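Local coordinates for protein phosphoribosylaminoimidazole carboxylase, ATPase subunit (Thermotoga maritima, PDB 3AX6) that probably catalyses the ATP-dependent carboxylation of 5-aminoimidazole ribonucleotide by bicarbonate to N5-carboxyaminoimidazole ribonucleotide, a step of de novo purine biosynthesis, at residues 50-56 and 72-78; 64-68 and 281-286; 190-194 and 275-280; 312-316 and 332-338. All coordinates share one frame. Residue numbers count along the deposited sequence, not the author numbering.

Interaction 1 (50-56 and 72-78); sequences FFDSERI and HIDVQTL
Two helices of a Rossmann-like preATP-grasp domain can be joined at their N-terminal ends, as here, where each opens with an aspartate N-cap in the t rotamer. Asp52 OD1 accepts from Arg55 N (3.0 Å), and Asp74 OD1 from Thr77 N (3.1 Å). The loops before them run close, Phe50 facing Ile73 (CA-CA 4.8 Å) and Phe51 facing Asp74 (CA-CA 4.8 Å), and are joined by Asp74 N donating to Phe50 O (2.7 Å). Phe51 (m, chi2 -80°) lays one ring face over this amide, with Phe51 CE1 3.6 Å from Asp74 N. Phe50 (m) sets its CB 4.0 Å from Ile73 CG2, while its ring packs on Ile7 and Leu30 of the parallel sheet. Further along, Ile56 (p, p) brings CD1 to 3.6 Å from Leu78 CD2. A water donates to Phe51 O (3.0 Å) and to Asp74 OD2 (3.2 Å). Asp74 thus works three ways: its amide ties the loops, OD1 caps its own helix, and OD2 reaches the other segment through water.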
loop_
_atom_site.group_PDB
_atom_site.type_symbol
_atom_site.label_atom_id
_atom_site.label_comp_id
_atom_site.label_asym_id
_atom_site.label_seq_id
_atom_site.Cartn_x
_atom_site.Cartn_y
_atom_site.Cartn_z
ATOM N N PHE A 50 -8.207 -20.544 17.510
ATOM C CA PHE A 50 -8.192 -21.226 16.227
ATOM C C PHE A 50 -8.696 -22.658 16.288
ATOM O O PHE A 50 -8.642 -23.385 15.300
ATOM C CB PHE A 50 -6.772 -21.183 15.659
ATOM C CG PHE A 50 -6.197 -19.793 15.591
ATOM C CD1 PHE A 50 -4.956 -19.511 16.149
ATOM C CD2 PHE A 50 -6.910 -18.759 14.987
ATOM C CE1 PHE A 50 -4.438 -18.219 16.105
ATOM C CE2 PHE A 50 -6.400 -17.465 14.938
ATOM C CZ PHE A 50 -5.166 -17.194 15.496
ATOM N N PHE A 51 -9.184 -23.066 17.452
ATOM C CA PHE A 51 -9.711 -24.414 17.607
ATOM C C PHE A 51 -11.060 -24.371 18.297
ATOM O O PHE A 51 -11.544 -25.381 18.804
ATOM C CB PHE A 51 -8.714 -25.294 18.364
ATOM C CG PHE A 51 -7.593 -25.785 17.501
ATOM C CD1 PHE A 51 -7.776 -26.876 16.660
ATOM C CD2 PHE A 51 -6.384 -25.098 17.450
ATOM C CE1 PHE A 51 -6.776 -27.274 15.772
ATOM C CE2 PHE A 51 -5.373 -25.485 16.566
ATOM C CZ PHE A 51 -5.572 -26.576 15.723
ATOM N N ASP A 52 -11.663 -23.183 18.304
ATOM C CA ASP A 52 -12.978 -22.995 18.896
ATOM C C ASP A 52 -14.009 -23.306 17.816
ATOM O O ASP A 52 -14.572 -22.410 17.187
ATOM C CB ASP A 52 -13.164 -21.561 19.385
ATOM C CG ASP A 52 -14.499 -21.352 20.075
ATOM O OD1 ASP A 52 -15.518 -21.873 19.577
ATOM O OD2 ASP A 52 -14.537 -20.660 21.111
ATOM N N SER A 53 -14.227 -24.597 17.612
ATOM C CA SER A 53 -15.164 -25.111 16.628
ATOM C C SER A 53 -16.362 -24.199 16.345
ATOM O O SER A 53 -16.480 -23.617 15.267
ATOM C CB SER A 53 -15.651 -26.485 17.092
ATOM O OG SER A 53 -16.604 -27.026 16.201
ATOM N N GLU A 54 -17.247 -24.069 17.321
ATOM C CA GLU A 54 -18.439 -23.256 17.147
ATOM C C GLU A 54 -18.191 -21.793 16.774
ATOM O O GLU A 54 -19.060 -21.152 16.186
ATOM C CB GLU A 54 -19.300 -23.342 18.408
ATOM C CG GLU A 54 -19.609 -24.776 18.800
ATOM C CD GLU A 54 -20.501 -24.881 20.022
ATOM O OE1 GLU A 54 -20.175 -24.257 21.060
ATOM O OE2 GLU A 54 -21.524 -25.597 19.942
ATOM N N ARG A 55 -17.018 -21.261 17.094
ATOM C CA ARG A 55 -16.744 -19.864 16.766
ATOM C C ARG A 55 -16.289 -19.666 15.317
ATOM O O ARG A 55 -16.701 -18.708 14.666
ATOM C CB ARG A 55 -15.701 -19.284 17.723
ATOM C CG ARG A 55 -16.079 -17.928 18.310
ATOM C CD ARG A 55 -17.140 -18.056 19.394
ATOM N NE ARG A 55 -18.413 -18.536 18.867
ATOM C CZ ARG A 55 -19.401 -19.008 19.621
ATOM N NH1 ARG A 55 -19.266 -19.066 20.939
ATOM N NH2 ARG A 55 -20.528 -19.427 19.057
ATOM N N ILE A 56 -15.444 -20.561 14.808
ATOM C CA ILE A 56 -14.980 -20.432 13.429
ATOM C C ILE A 56 -16.183 -20.740 12.539
ATOM O O ILE A 56 -16.262 -20.305 11.389
ATOM C CB ILE A 56 -13.796 -21.411 13.104
ATOM C CG1 ILE A 56 -14.313 -22.820 12.842
ATOM C CG2 ILE A 56 -12.801 -21.448 14.253
ATOM C CD1 ILE A 56 -14.713 -23.050 11.406
ATOM N N HIS A 72 -2.064 -23.595 11.689
ATOM C CA HIS A 72 -2.508 -24.209 12.934
ATOM C C HIS A 72 -3.923 -23.774 13.260
ATOM O O HIS A 72 -4.137 -22.934 14.136
ATOM C CB HIS A 72 -1.582 -23.813 14.087
ATOM C CG HIS A 72 -0.137 -24.098 13.824
ATOM N ND1 HIS A 72 0.561 -23.510 12.790
ATOM C CD2 HIS A 72 0.741 -24.916 14.454
ATOM C CE1 HIS A 72 1.807 -23.952 12.795
ATOM N NE2 HIS A 72 1.941 -24.806 13.795
ATOM N N ILE A 73 -4.891 -24.345 12.554
ATOM C CA ILE A 73 -6.290 -24.006 12.782
ATOM C C ILE A 73 -7.126 -25.272 12.742
ATOM O O ILE A 73 -6.667 -26.315 12.279
ATOM C CB ILE A 73 -6.814 -23.027 11.712
ATOM C CG1 ILE A 73 -6.751 -23.675 10.326
ATOM C CG2 ILE A 73 -5.993 -21.768 11.730
ATOM C CD1 ILE A 73 -7.154 -22.739 9.200
ATOM N N ASP A 74 -8.352 -25.179 13.237
ATOM C CA ASP A 74 -9.248 -26.324 13.245
ATOM C C ASP A 74 -9.587 -26.673 11.801
ATOM O O ASP A 74 -10.631 -26.276 11.277
ATOM C CB ASP A 74 -10.521 -25.976 14.012
ATOM C CG ASP A 74 -11.404 -27.172 14.236
ATOM O OD1 ASP A 74 -11.107 -28.251 13.677
ATOM O OD2 ASP A 74 -12.402 -27.030 14.966
ATOM N N VAL A 75 -8.698 -27.418 11.156
ATOM C CA VAL A 75 -8.900 -27.794 9.769
ATOM C C VAL A 75 -10.085 -28.738 9.571
ATOM O O VAL A 75 -10.785 -28.658 8.562
ATOM C CB VAL A 75 -7.608 -28.433 9.179
ATOM C CG1 VAL A 75 -7.156 -29.596 10.042
ATOM C CG2 VAL A 75 -7.857 -28.904 7.748
ATOM N N GLN A 76 -10.319 -29.624 10.535
ATOM C CA GLN A 76 -11.415 -30.583 10.422
ATOM C C GLN A 76 -12.799 -29.938 10.432
ATOM O O GLN A 76 -13.687 -30.365 9.689
ATOM C CB GLN A 76 -11.316 -31.645 11.522
ATOM C CG GLN A 76 -10.115 -32.591 11.376
ATOM C CD GLN A 76 -10.104 -33.365 10.058
ATOM O OE1 GLN A 76 -11.040 -34.105 9.742
ATOM N NE2 GLN A 76 -9.033 -33.200 9.289
ATOM N N THR A 77 -12.999 -28.915 11.257
ATOM C CA THR A 77 -14.299 -28.259 11.280
ATOM C C THR A 77 -14.480 -27.522 9.954
ATOM O O THR A 77 -15.591 -27.431 9.430
ATOM C CB THR A 77 -14.433 -27.255 12.456
ATOM O OG1 THR A 77 -15.742 -26.673 12.440
ATOM C CG2 THR A 77 -13.428 -26.140 12.327
ATOM N N LEU A 78 -13.383 -27.011 9.400
ATOM C CA LEU A 78 -13.463 -26.299 8.132
ATOM C C LEU A 78 -13.839 -27.255 7.017
ATOM O O LEU A 78 -14.597 -26.898 6.117
ATOM C CB LEU A 78 -12.138 -25.610 7.811
ATOM C CG LEU A 78 -11.883 -24.345 8.632
ATOM C CD1 LEU A 78 -10.467 -23.842 8.396
ATOM C CD2 LEU A 78 -12.917 -23.279 8.262
HETATM O O HOH W 1 -11.551 -28.176 17.800
#

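Interaction 2 (64-68 and 281-286); sequences DVTTY and HIRAIM
Val65 (t) lies over the C-terminal end of helix 277-285: its CG2 is 3.7 Å from SE of selenomethionine Met286 (m, m, m), and its CG1 is 3.9 Å from Ile285 CD1. Strand 65-68 is extended, so that Val65 and Thr67 point toward the helix while Thr66 and Tyr68 point away. The short axes of 65-68 and 281-285 pass 10.1 Å apart and cross obliquely, their N-to-C directions 137° apart. Ile285 (p, t) extends CD1 between the two strand residues, also reaching Thr67 CG2 at 3.8 Å. One helical turn earlier, His281 (t, chi2 65°) donates from NE2 to Thr67 OG1 (3.0 Å), the hydroxyl meeting the imidazole at its edge. Helix 277-285, whose first turn also meets the large antiparallel sheet, packs here on one face of the parallel Rossmann-like sheet. Thr67 OG1 has its strongest partner in His89 O, to which it donates, and His281 ND1 bonds to Ile240 N. The buried polar pair is thus satisfied at both ends, beside an apolar surface.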
loop_
_atom_site.group_PDB
_atom_site.type_symbol
_atom_site.label_atom_id
_atom_site.label_comp_id
_atom_site.label_asym_id
_atom_site.label_seq_id
_atom_site.Cartn_x
_atom_site.Cartn_y
_atom_site.Cartn_z
ATOM N N ASP A 64 -19.089 -14.719 3.086
ATOM C CA ASP A 64 -19.345 -15.278 1.765
ATOM C C ASP A 64 -18.152 -16.152 1.399
ATOM O O ASP A 64 -18.296 -17.204 0.778
ATOM C CB ASP A 64 -19.508 -14.164 0.734
ATOM C CG ASP A 64 -20.677 -13.258 1.041
ATOM O OD1 ASP A 64 -20.448 -12.110 1.485
ATOM O OD2 ASP A 64 -21.828 -13.700 0.840
ATOM N N VAL A 65 -16.969 -15.698 1.797
ATOM C CA VAL A 65 -15.734 -16.421 1.541
ATOM C C VAL A 65 -14.858 -16.305 2.767
ATOM O O VAL A 65 -14.734 -15.222 3.344
ATOM C CB VAL A 65 -14.958 -15.840 0.342
ATOM C CG1 VAL A 65 -13.550 -16.413 0.319
ATOM C CG2 VAL A 65 -15.676 -16.180 -0.964
ATOM N N THR A 66 -14.259 -17.421 3.165
ATOM C CA THR A 66 -13.383 -17.438 4.320
ATOM C C THR A 66 -11.999 -17.950 3.932
ATOM O O THR A 66 -11.852 -18.861 3.093
ATOM C CB THR A 66 -13.954 -18.332 5.437
ATOM O OG1 THR A 66 -15.252 -17.862 5.794
ATOM C CG2 THR A 66 -13.066 -18.290 6.677
ATOM N N THR A 67 -10.985 -17.348 4.549
ATOM C CA THR A 67 -9.600 -17.717 4.314
ATOM C C THR A 67 -8.849 -17.623 5.643
ATOM O O THR A 67 -9.451 -17.348 6.679
ATOM C CB THR A 67 -8.962 -16.798 3.255
ATOM O OG1 THR A 67 -7.617 -17.222 3.000
ATOM C CG2 THR A 67 -8.984 -15.347 3.719
ATOM N N TYR A 68 -7.539 -17.833 5.619
ATOM C CA TYR A 68 -6.762 -17.808 6.852
ATOM C C TYR A 68 -5.324 -17.330 6.662
ATOM O O TYR A 68 -4.798 -17.348 5.549
ATOM C CB TYR A 68 -6.785 -19.210 7.467
ATOM C CG TYR A 68 -6.691 -20.328 6.440
ATOM C CD1 TYR A 68 -5.455 -20.777 5.972
ATOM C CD2 TYR A 68 -7.844 -20.919 5.916
ATOM C CE1 TYR A 68 -5.369 -21.788 5.006
ATOM C CE2 TYR A 68 -7.771 -21.922 4.950
ATOM C CZ TYR A 68 -6.530 -22.353 4.498
ATOM O OH TYR A 68 -6.453 -23.327 3.525
ATOM N N HIS A 281 -4.113 -12.436 -3.531
ATOM C CA HIS A 281 -4.795 -13.438 -2.726
ATOM C C HIS A 281 -6.296 -13.165 -2.662
ATOM O O HIS A 281 -7.113 -14.093 -2.762
ATOM C CB HIS A 281 -4.211 -13.461 -1.311
ATOM C CG HIS A 281 -4.762 -14.553 -0.447
ATOM N ND1 HIS A 281 -4.555 -15.890 -0.716
ATOM C CD2 HIS A 281 -5.524 -14.506 0.673
ATOM C CE1 HIS A 281 -5.166 -16.620 0.200
ATOM N NE2 HIS A 281 -5.762 -15.804 1.054
ATOM N N ILE A 282 -6.656 -11.894 -2.491
ATOM C CA ILE A 282 -8.062 -11.511 -2.426
ATOM C C ILE A 282 -8.716 -11.795 -3.770
ATOM O O ILE A 282 -9.808 -12.364 -3.829
ATOM C CB ILE A 282 -8.249 -10.007 -2.095
ATOM C CG1 ILE A 282 -7.595 -9.671 -0.750
ATOM C CG2 ILE A 282 -9.737 -9.666 -2.052
ATOM C CD1 ILE A 282 -8.048 -10.546 0.399
ATOM N N ARG A 283 -8.050 -11.400 -4.848
ATOM C CA ARG A 283 -8.583 -11.648 -6.185
ATOM C C ARG A 283 -8.849 -13.138 -6.394
ATOM O O ARG A 283 -9.905 -13.518 -6.893
ATOM C CB ARG A 283 -7.612 -11.178 -7.277
ATOM C CG ARG A 283 -7.441 -9.660 -7.429
ATOM C CD ARG A 283 -6.749 -9.380 -8.759
ATOM N NE ARG A 283 -6.242 -8.023 -8.899
ATOM C CZ ARG A 283 -6.300 -7.330 -10.031
ATOM N NH1 ARG A 283 -6.850 -7.874 -11.112
ATOM N NH2 ARG A 283 -5.806 -6.100 -10.092
ATOM N N ALA A 284 -7.895 -13.977 -5.998
ATOM C CA ALA A 284 -8.034 -15.408 -6.189
ATOM C C ALA A 284 -9.148 -16.057 -5.374
ATOM O O ALA A 284 -9.917 -16.862 -5.904
ATOM C CB ALA A 284 -6.706 -16.104 -5.914
ATOM N N ILE A 285 -9.257 -15.718 -4.095
ATOM C CA ILE A 285 -10.301 -16.348 -3.295
ATOM C C ILE A 285 -11.695 -15.824 -3.637
ATOM O O ILE A 285 -12.699 -16.457 -3.300
ATOM C CB ILE A 285 -10.047 -16.189 -1.782
ATOM C CG1 ILE A 285 -10.264 -14.738 -1.352
ATOM C CG2 ILE A 285 -8.637 -16.653 -1.454
ATOM C CD1 ILE A 285 -10.134 -14.529 0.153
HETATM N N MSE A 286 -11.758 -14.673 -4.303
HETATM C CA MSE A 286 -13.045 -14.107 -4.706
HETATM C C MSE A 286 -13.337 -14.471 -6.166
HETATM O O MSE A 286 -14.273 -13.953 -6.768
HETATM C CB MSE A 286 -13.054 -12.579 -4.549
HETATM C CG MSE A 286 -12.881 -12.072 -3.123
HETATM SE SE MSE A 286 -14.045 -12.950 -1.860
HETATM C CE MSE A 286 -15.731 -12.400 -2.575
#

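Interaction 3 (190-194 and 275-280); sequences IACYP and TSQFEQ
Within the ATP-grasp domain, a helix N terminus packs against a strand of the large antiparallel sheet, a case of one long side chain spanning a wide backbone gap. In strand 190-194, Ala191 points toward the helix and places CB 3.7 Å from Gln280 NE2, their CA atoms being 8.6 Å apart. Cys192 turns the other way, onto helix 218-235. Tyr193 points back toward the helix, facing Gln277 at a CA-CA distance of 8.9 Å; its ring (m, chi2 -84°) crosses the gap to meet the chain just before helix 277-285. There the backbone is extended at Thr275 and Ser276, and the latter, in the p rotamer, is the N-cap, its OG accepting from Glu279 N (3.2 Å). Gln280 (t, p) extends from the first turn toward the strand, its NE2 donating to Gly291 O and only weakly to Tyr193 OH (3.2 Å). Tyr268 and Thr269 of helix 268-272 also touch Tyr193. The phenol ends in a short hydrogen bond, Tyr193 OH donating to Thr275 O at 2.7 Å, in the ring plane.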
loop_
_atom_site.group_PDB
_atom_site.type_symbol
_atom_site.label_atom_id
_atom_site.label_comp_id
_atom_site.label_asym_id
_atom_site.label_seq_id
_atom_site.Cartn_x
_atom_site.Cartn_y
_atom_site.Cartn_z
ATOM N N ILE A 190 -4.224 -18.820 -13.670
ATOM C CA ILE A 190 -3.016 -18.835 -12.837
ATOM C C ILE A 190 -2.206 -17.556 -13.037
ATOM O O ILE A 190 -2.216 -16.964 -14.110
ATOM C CB ILE A 190 -2.073 -20.047 -13.148
ATOM C CG1 ILE A 190 -1.670 -20.027 -14.622
ATOM C CG2 ILE A 190 -2.753 -21.365 -12.795
ATOM C CD1 ILE A 190 -0.743 -21.168 -15.047
ATOM N N ALA A 191 -1.514 -17.136 -11.985
ATOM C CA ALA A 191 -0.683 -15.940 -12.012
ATOM C C ALA A 191 0.620 -16.300 -11.308
ATOM O O ALA A 191 0.627 -16.591 -10.117
ATOM C CB ALA A 191 -1.385 -14.801 -11.277
ATOM N N CYS A 192 1.725 -16.288 -12.038
ATOM C CA CYS A 192 2.994 -16.656 -11.434
ATOM C C CYS A 192 3.921 -15.459 -11.264
ATOM O O CYS A 192 4.080 -14.643 -12.167
ATOM C CB CYS A 192 3.677 -17.744 -12.272
ATOM S SG CYS A 192 5.087 -18.536 -11.447
ATOM N N TYR A 193 4.533 -15.375 -10.090
ATOM C CA TYR A 193 5.445 -14.288 -9.765
ATOM C C TYR A 193 6.873 -14.645 -10.105
ATOM O O TYR A 193 7.170 -15.777 -10.466
ATOM C CB TYR A 193 5.342 -13.952 -8.272
ATOM C CG TYR A 193 4.138 -13.092 -7.949
ATOM C CD1 TYR A 193 4.185 -11.706 -8.085
ATOM C CD2 TYR A 193 2.937 -13.670 -7.547
ATOM C CE1 TYR A 193 3.061 -10.920 -7.825
ATOM C CE2 TYR A 193 1.815 -12.898 -7.291
ATOM C CZ TYR A 193 1.880 -11.528 -7.431
ATOM O OH TYR A 193 0.756 -10.780 -7.176
ATOM N N PRO A 194 7.777 -13.665 -10.035
ATOM C CA PRO A 194 9.165 -14.002 -10.348
ATOM C C PRO A 194 9.669 -14.970 -9.267
ATOM O O PRO A 194 9.098 -15.051 -8.175
ATOM C CB PRO A 194 9.871 -12.650 -10.278
ATOM C CG PRO A 194 8.789 -11.682 -10.670
ATOM C CD PRO A 194 7.596 -12.206 -9.921
ATOM N N THR A 275 0.959 -5.956 -8.880
ATOM C CA THR A 275 -0.015 -6.317 -7.855
ATOM C C THR A 275 0.617 -7.153 -6.742
ATOM O O THR A 275 1.260 -8.179 -6.987
ATOM C CB THR A 275 -1.263 -7.057 -8.449
ATOM O OG1 THR A 275 -1.398 -8.348 -7.854
ATOM C CG2 THR A 275 -1.161 -7.193 -9.927
ATOM N N SER A 276 0.441 -6.695 -5.510
ATOM C CA SER A 276 1.011 -7.379 -4.356
ATOM C C SER A 276 0.364 -8.741 -4.099
ATOM O O SER A 276 -0.780 -8.992 -4.499
ATOM C CB SER A 276 0.869 -6.519 -3.103
ATOM O OG SER A 276 -0.435 -6.633 -2.571
ATOM N N GLN A 277 1.101 -9.601 -3.404
ATOM C CA GLN A 277 0.630 -10.941 -3.085
ATOM C C GLN A 277 -0.668 -10.918 -2.286
ATOM O O GLN A 277 -1.464 -11.852 -2.366
ATOM C CB GLN A 277 1.704 -11.710 -2.306
ATOM C CG GLN A 277 1.904 -11.251 -0.867
ATOM C CD GLN A 277 2.800 -12.197 -0.091
ATOM O OE1 GLN A 277 2.759 -13.412 -0.302
ATOM N NE2 GLN A 277 3.602 -11.654 0.818
ATOM N N PHE A 278 -0.878 -9.847 -1.524
ATOM C CA PHE A 278 -2.077 -9.705 -0.702
ATOM C C PHE A 278 -3.303 -9.323 -1.527
ATOM O O PHE A 278 -4.400 -9.820 -1.282
ATOM C CB PHE A 278 -1.817 -8.691 0.407
ATOM C CG PHE A 278 -0.796 -9.155 1.406
ATOM C CD1 PHE A 278 -1.141 -10.077 2.395
ATOM C CD2 PHE A 278 0.514 -8.695 1.348
ATOM C CE1 PHE A 278 -0.191 -10.532 3.310
ATOM C CE2 PHE A 278 1.468 -9.139 2.254
ATOM C CZ PHE A 278 1.119 -10.059 3.239
ATOM N N GLU A 279 -3.125 -8.439 -2.502
ATOM C CA GLU A 279 -4.238 -8.085 -3.368
ATOM C C GLU A 279 -4.543 -9.328 -4.206
ATOM O O GLU A 279 -5.695 -9.695 -4.410
ATOM C CB GLU A 279 -3.866 -6.947 -4.321
ATOM C CG GLU A 279 -4.993 -6.601 -5.277
ATOM C CD GLU A 279 -4.593 -5.612 -6.341
ATOM O OE1 GLU A 279 -3.682 -4.802 -6.084
ATOM O OE2 GLU A 279 -5.201 -5.634 -7.427
ATOM N N GLN A 280 -3.483 -9.968 -4.686
ATOM C CA GLN A 280 -3.596 -11.158 -5.523
ATOM C C GLN A 280 -4.394 -12.252 -4.818
ATOM O O GLN A 280 -5.249 -12.906 -5.425
ATOM C CB GLN A 280 -2.197 -11.673 -5.876
ATOM C CG GLN A 280 -2.155 -12.622 -7.060
ATOM C CD GLN A 280 -2.499 -11.928 -8.366
ATOM O OE1 GLN A 280 -3.654 -11.580 -8.617
ATOM N NE2 GLN A 280 -1.491 -11.709 -9.198
#

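Interaction 4 (312-316 and 332-338); sequences GKPAL and FYGKKET
Thr338 N donates to Gly312 O (2.7 Å) and Gly312 N weakly to Thr338 O (3.5 Å), forming a single antiparallel hydrogen-bonded bridge (CA-CA 5.5 Å). Gly312 O also receives a CA-H contact from Glu337 CA (3.1 Å). A water accepts weakly from Gly312 N (3.2 Å) and donates to Glu337 OE2 (3.2 Å). Gly312 has phi/psi of 104/-147°, where a CB would jam against the preceding carbonyl. Beyond the bridge the backbones separate, Leu316 CA lying 9.3 Å from Phe332 CA. Pro314 is central to the packing, with CG 3.3 Å from Lys335 O and CB 3.6 Å from Phe332 CZ, at the edge of that ring. Phe332 (t, chi2 78°) also meets Leu316 (m, t), Phe332 CD1 to Leu316 CD2 4.0 Å. An inverse gamma turn centred on Gly334 links Phe332 to Lys335. The contact joins the start of strand 314-317, paired with strand 369-372, to the loop between strands 328-332 and 343-350. Leu316 and Phe332 also pack on Met23 and Gly24 of the second subunit, at the dimer interface. One strong backbone hydrogen bond thus sets the pairing at Gly312; beyond it, van der Waals packing of Pro314, Leu316 and Phe332 dominates.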
loop_
_atom_site.group_PDB
_atom_site.type_symbol
_atom_site.label_atom_id
_atom_site.label_comp_id
_atom_site.label_asym_id
_atom_site.label_seq_id
_atom_site.Cartn_x
_atom_site.Cartn_y
_atom_site.Cartn_z
ATOM N N GLY A 312 9.757 -5.114 25.823
ATOM C CA GLY A 312 8.878 -3.982 26.086
ATOM C C GLY A 312 8.438 -3.194 24.864
ATOM O O GLY A 312 8.270 -3.760 23.778
ATOM N N LYS A 313 8.248 -1.886 25.045
ATOM C CA LYS A 313 7.817 -0.997 23.964
ATOM C C LYS A 313 8.882 -0.861 22.887
ATOM O O LYS A 313 10.014 -0.463 23.166
ATOM C CB LYS A 313 7.458 0.386 24.514
ATOM C CG LYS A 313 6.238 0.374 25.420
ATOM C CD LYS A 313 5.866 1.766 25.913
ATOM C CE LYS A 313 4.673 1.696 26.853
ATOM N NZ LYS A 313 4.217 3.039 27.304
ATOM N N PRO A 314 8.521 -1.176 21.633
ATOM C CA PRO A 314 9.426 -1.107 20.485
ATOM C C PRO A 314 9.997 0.288 20.287
ATOM O O PRO A 314 9.335 1.283 20.576
ATOM C CB PRO A 314 8.536 -1.516 19.311
ATOM C CG PRO A 314 7.419 -2.295 19.954
ATOM C CD PRO A 314 7.156 -1.499 21.190
ATOM N N ALA A 315 11.228 0.346 19.794
ATOM C CA ALA A 315 11.910 1.604 19.518
ATOM C C ALA A 315 12.906 1.350 18.383
ATOM O O ALA A 315 13.631 0.350 18.391
ATOM C CB ALA A 315 12.631 2.098 20.760
ATOM N N LEU A 316 12.937 2.251 17.407
ATOM C CA LEU A 316 13.823 2.100 16.265
ATOM C C LEU A 316 15.107 2.915 16.336
ATOM O O LEU A 316 15.129 4.019 16.879
ATOM C CB LEU A 316 13.079 2.481 14.990
ATOM C CG LEU A 316 11.947 1.569 14.542
ATOM C CD1 LEU A 316 11.089 2.298 13.519
ATOM C CD2 LEU A 316 12.526 0.290 13.957
ATOM N N PHE A 332 7.336 -1.218 9.269
ATOM C CA PHE A 332 7.328 -1.611 10.674
ATOM C C PHE A 332 5.912 -2.037 11.067
ATOM O O PHE A 332 4.973 -1.254 10.934
ATOM C CB PHE A 332 7.776 -0.414 11.514
ATOM C CG PHE A 332 7.873 -0.690 12.981
ATOM C CD1 PHE A 332 8.959 -1.372 13.502
ATOM C CD2 PHE A 332 6.892 -0.223 13.850
ATOM C CE1 PHE A 332 9.078 -1.583 14.872
ATOM C CE2 PHE A 332 6.997 -0.427 15.221
ATOM C CZ PHE A 332 8.094 -1.108 15.736
ATOM N N TYR A 333 5.752 -3.276 11.527
ATOM C CA TYR A 333 4.433 -3.750 11.935
ATOM C C TYR A 333 4.197 -3.174 13.331
ATOM O O TYR A 333 5.119 -3.113 14.146
ATOM C CB TYR A 333 4.376 -5.281 11.997
ATOM C CG TYR A 333 5.062 -6.017 10.862
ATOM C CD1 TYR A 333 4.981 -5.562 9.545
ATOM C CD2 TYR A 333 5.775 -7.193 11.106
ATOM C CE1 TYR A 333 5.597 -6.258 8.495
ATOM C CE2 TYR A 333 6.393 -7.904 10.062
ATOM C CZ TYR A 333 6.303 -7.428 8.762
ATOM O OH TYR A 333 6.930 -8.108 7.740
ATOM N N GLY A 334 2.970 -2.759 13.615
ATOM C CA GLY A 334 2.688 -2.183 14.916
ATOM C C GLY A 334 2.487 -3.174 16.048
ATOM O O GLY A 334 1.390 -3.272 16.598
ATOM N N LYS A 335 3.529 -3.916 16.410
ATOM C CA LYS A 335 3.390 -4.869 17.502
ATOM C C LYS A 335 3.555 -4.149 18.833
ATOM O O LYS A 335 4.458 -3.327 19.008
ATOM C CB LYS A 335 4.391 -6.024 17.343
ATOM C CG LYS A 335 3.995 -6.942 16.183
ATOM C CD LYS A 335 4.850 -8.185 16.035
ATOM C CE LYS A 335 4.241 -9.090 14.969
ATOM N NZ LYS A 335 5.064 -10.282 14.632
ATOM N N LYS A 336 2.650 -4.450 19.758
ATOM C CA LYS A 336 2.646 -3.814 21.065
ATOM C C LYS A 336 3.762 -4.204 22.021
ATOM O O LYS A 336 3.697 -3.880 23.204
ATOM C CB LYS A 336 1.285 -4.016 21.739
ATOM C CG LYS A 336 0.542 -5.287 21.345
ATOM C CD LYS A 336 -0.810 -5.348 22.059
ATOM C CE LYS A 336 -1.670 -6.517 21.595
ATOM N NZ LYS A 336 -2.181 -6.338 20.200
ATOM N N GLU A 337 4.782 -4.897 21.518
ATOM C CA GLU A 337 5.921 -5.287 22.348
ATOM C C GLU A 337 7.008 -6.019 21.567
ATOM O O GLU A 337 6.720 -6.926 20.789
ATOM C CB GLU A 337 5.466 -6.160 23.526
ATOM C CG GLU A 337 4.737 -7.437 23.134
ATOM C CD GLU A 337 4.562 -8.400 24.305
ATOM O OE1 GLU A 337 3.876 -9.432 24.128
ATOM O OE2 GLU A 337 5.113 -8.127 25.398
ATOM N N THR A 338 8.258 -5.613 21.761
ATOM C CA THR A 338 9.351 -6.277 21.068
ATOM C C THR A 338 9.929 -7.385 21.945
ATOM O O THR A 338 9.833 -7.343 23.176
ATOM C CB THR A 338 10.492 -5.310 20.697
ATOM O OG1 THR A 338 11.446 -6.003 19.881
ATOM C CG2 THR A 338 11.200 -4.801 21.945
HETATM O O HOH W 2 7.858 -7.515 26.852
#

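In the fold
From the N terminus, interaction 1 opens first, and strand 65-68 of interaction 2 begins before it closes, so the two cross. They also touch, Ile73 CD1 lying 3.7 Å from Tyr68 CG. Interaction 1 closes a short helix-strand-helix loop within the preATP-grasp domain. Interaction 2 spans more than 200 residues, bringing helix 277-285 back onto the parallel sheet. Interaction 3 closes a loop of some 80 residues lying wholly within that span: strand 190-198 meets the start of the same helix, which thereby links the large antiparallel sheet to the N-terminal domain. Interaction 4 follows in series, closing a short loop in the C-terminal domain, its centre about 29 Å from the centre of each of the other three.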